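Local coordinates for protein aminoglycoside phosphotransferase (Streptomyces rimosus, PDB 6FUC) that probably inactivates streptomycin by transferring a phosphate group from ATP to the 3''-hydroxyl of the antibiotic, as an aminoglycoside phosphotransferase, at residues A[88-93]-A[194-199]. Sequence-based numbering, arbitrary orientation. Where two conformers were deposited one is given.
Sequences STVEGI and NIILDP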
ATOM      1  N   SER A  88      13.516   0.523   9.672  1.00  8.97           N
ATOM      2  CA  SER A  88      13.826  -0.847  10.082  1.00  9.08           C
ATOM      3  C   SER A  88      13.051  -1.841   9.174  1.00  9.44           C
ATOM      4  O   SER A  88      11.894  -1.650   8.829  1.00 10.35           O
ATOM      5  CB  SER A  88      13.516  -1.045  11.539  1.00  9.84           C
ATOM      6  OG  SER A  88      12.151  -0.785  11.803  1.00 10.35           O
ATOM      7  N   THR A  89      13.704  -2.979   8.895  1.00 10.13           N
ATOM      8  CA  THR A  89      13.016  -4.087   8.281  1.00 10.27           C
ATOM      9  C   THR A  89      11.950  -4.628   9.178  1.00  8.94           C
ATOM     10  O   THR A  89      12.186  -4.831  10.373  1.00 10.72           O
ATOM     11  CB  THR A  89      14.025  -5.198   7.959  1.00 12.53           C
ATOM     12  OG1 THR A  89      14.943  -4.629   7.037  1.00 13.61           O
ATOM     13  CG2 THR A  89      13.397  -6.458   7.416  1.00 13.20           C
ATOM     14  N   VAL A  90      10.780  -4.937   8.601  1.00  8.76           N
ATOM     15  CA  VAL A  90       9.781  -5.747   9.255  1.00  8.83           C
ATOM     16  C   VAL A  90      10.107  -7.168   8.872  1.00  9.48           C
ATOM     17  O   VAL A  90       9.912  -7.562   7.730  1.00 10.20           O
ATOM     18  CB  VAL A  90       8.371  -5.330   8.867  1.00  9.52           C
ATOM     19  CG1 VAL A  90       7.388  -6.292   9.498  1.00 10.77           C
ATOM     20  CG2 VAL A  90       8.104  -3.886   9.322  1.00  9.92           C
ATOM     21  N   GLU A  91      10.685  -7.924   9.807  1.00 11.01           N
ATOM     22  CA  GLU A  91      11.165  -9.248   9.472  1.00 11.58           C
ATOM     23  C   GLU A  91      10.051 -10.222   9.166  1.00  9.92           C
ATOM     24  O   GLU A  91       9.046 -10.212   9.871  1.00 11.45           O
ATOM     25  CB  GLU A  91      12.051  -9.800  10.556  1.00 15.24           C
ATOM     26  CG  GLU A  91      13.267  -8.946  10.875  1.00 20.70           C
ATOM     27  CD  GLU A  91      14.412  -9.023   9.873  1.00 28.61           C
ATOM     28  OE1 GLU A  91      14.477  -9.942   9.017  1.00 32.84           O
ATOM     29  OE2 GLU A  91      15.295  -8.138   9.971  1.00 34.25           O
ATOM     30  N   GLY A  92      10.260 -11.026   8.149  1.00 10.27           N
ATOM     31  CA  GLY A  92       9.321 -12.057   7.772  1.00 10.00           C
ATOM     32  C   GLY A  92       9.143 -12.188   6.288  1.00 10.26           C
ATOM     33  O   GLY A  92       9.944 -11.624   5.533  1.00 12.62           O
ATOM     34  N   ILE A  93       8.077 -12.880   5.894  1.00 10.92           N
ATOM     35  CA  ILE A  93       7.905 -13.183   4.460  1.00 12.33           C
ATOM     36  C   ILE A  93       6.772 -12.296   3.944  1.00 11.13           C
ATOM     37  O   ILE A  93       5.638 -12.309   4.499  1.00 11.22           O
ATOM     38  CB  ILE A  93       7.561 -14.661   4.169  1.00 15.76           C
ATOM     39  CG1 ILE A  93       7.244 -14.897   2.682  0.70 20.06           C
ATOM     40  CG2 ILE A  93       6.528 -15.216   5.082  0.70 16.54           C
ATOM     41  CD1 ILE A  93       7.663 -16.278   2.200  0.70 21.84           C
ATOM     42  N   ASN A 194       2.602  -5.856   0.860  1.00  8.11           N
ATOM     43  CA  ASN A 194       2.747  -4.894   1.962  1.00  8.22           C
ATOM     44  C   ASN A 194       2.348  -5.448   3.309  1.00  7.95           C
ATOM     45  O   ASN A 194       2.347  -4.711   4.316  1.00  8.30           O
ATOM     46  CB  ASN A 194       2.094  -3.577   1.605  1.00  7.90           C
ATOM     47  CG  ASN A 194       2.757  -2.921   0.451  1.00  7.73           C
ATOM     48  OD1 ASN A 194       3.963  -3.126   0.216  1.00  9.39           O
ATOM     49  ND2 ASN A 194       2.048  -2.046  -0.249  1.00  9.05           N
ATOM     50  N   ILE A 195       2.038  -6.736   3.358  1.00  7.77           N
ATOM     51  CA  ILE A 195       1.696  -7.439   4.620  1.00  7.86           C
ATOM     52  C   ILE A 195       2.823  -8.459   4.817  1.00  8.23           C
ATOM     53  O   ILE A 195       3.009  -9.335   3.998  1.00 10.01           O
ATOM     54  CB  ILE A 195       0.333  -8.131   4.530  1.00  8.89           C
ATOM     55  CG1 ILE A 195      -0.769  -7.135   4.135  1.00  9.60           C
ATOM     56  CG2 ILE A 195       0.065  -8.849   5.812  1.00 11.35           C
ATOM     57  CD1 ILE A 195      -2.057  -7.789   3.857  1.00 12.88           C
ATOM     58  N   ILE A 196       3.556  -8.322   5.917  1.00  7.89           N
ATOM     59  CA  ILE A 196       4.675  -9.223   6.211  1.00  7.94           C
ATOM     60  C   ILE A 196       4.166 -10.262   7.202  1.00  8.08           C
ATOM     61  O   ILE A 196       3.581  -9.903   8.238  1.00  9.03           O
ATOM     62  CB  ILE A 196       5.871  -8.483   6.771  1.00  7.99           C
ATOM     63  CG1 ILE A 196       6.284  -7.326   5.854  1.00  8.61           C
ATOM     64  CG2 ILE A 196       7.040  -9.461   6.950  1.00  9.77           C
ATOM     65  CD1 ILE A 196       6.564  -7.654   4.401  1.00 10.61           C
ATOM     66  N   LEU A 197       4.434 -11.520   6.916  1.00  8.52           N
ATOM     67  CA  LEU A 197       3.991 -12.650   7.748  1.00  8.88           C
ATOM     68  C   LEU A 197       5.162 -13.215   8.533  1.00  8.61           C
ATOM     69  O   LEU A 197       6.290 -13.320   8.049  1.00  9.57           O
ATOM     70  CB  LEU A 197       3.421 -13.769   6.868  1.00  9.80           C
ATOM     71  CG  LEU A 197       2.290 -13.337   5.943  1.00 10.41           C
ATOM     72  CD1 LEU A 197       1.830 -14.506   5.088  1.00 10.95           C
ATOM     73  CD2 LEU A 197       1.139 -12.723   6.664  1.00 10.91           C
ATOM     74  N   ASP A 198       4.870 -13.629   9.771  1.00  9.29           N
ATOM     75  CA  ASP A 198       5.852 -14.364  10.557  1.00  9.92           C
ATOM     76  C   ASP A 198       6.001 -15.764   9.935  1.00  8.96           C
ATOM     77  O   ASP A 198       5.031 -16.450   9.752  1.00  9.17           O
ATOM     78  CB  ASP A 198       5.354 -14.480  11.998  1.00 10.52           C
ATOM     79  CG  ASP A 198       6.281 -15.202  12.922  1.00 12.97           C
ATOM     80  OD1 ASP A 198       6.688 -16.352  12.694  1.00 11.76           O
ATOM     81  OD2 ASP A 198       6.636 -14.596  13.956  1.00 18.62           O
ATOM     82  N   PRO A 199       7.247 -16.152   9.586  1.00 10.37           N
ATOM     83  CA  PRO A 199       7.436 -17.407   8.817  1.00 11.13           C
ATOM     84  C   PRO A 199       7.202 -18.667   9.616  1.00  9.28           C
ATOM     85  O   PRO A 199       7.132 -19.737   9.028  1.00 10.03           O
ATOM     86  CB  PRO A 199       8.860 -17.288   8.357  1.00 13.99           C
ATOM     87  CG  PRO A 199       9.510 -16.451   9.323  1.00 16.45           C
ATOM     88  CD  PRO A 199       8.520 -15.420   9.694  1.00 12.52           C
TER
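Ile196 turns its branched CB towards the 88-93 segment, and its two arms meet different parts of that chain. CG2, anti to the backbone N, lies against main chain, 3.5 Å from Gly92 C and equally close to the carbonyl oxygen of Val90. CG1 goes to the side chain of Val90, whose CG1, anti to the backbone N (chi1 175°), reaches across to within 3.8 Å of Ile196 CB; the two side chains cross obliquely, and Ile208 also touches Val90. Further along, the backbones pair. Ile93 and Leu197 form an antiparallel hydrogen-bonded pair, with Ile93 N to Leu197 O at 2.8 Å, in the carbonyl plane; in the reciprocal bond, of equal length, Leu197 N sits above the carbonyl plane of Ile93, 37° out of it. The segment follows the N-terminal sheet as the linker to the other lobe, as in kinase-like phosphotransferases, and strand 93-94 becomes an edge strand beside 195-197. Ile93 and Leu197 project from the same face of this small sheet, where Met102 and Ala106 of helix 100-117 touch Ile93 and Leu197 respectively. At the bend before the bridge, the backbone angles of Gly92 would press a CB against the carbonyl oxygen of Glu91, which calls for glycine, and its CA makes a CA-H...O contact of 3.3 Å with Leu197 O, the oxygen that also accepts from Ile93 N.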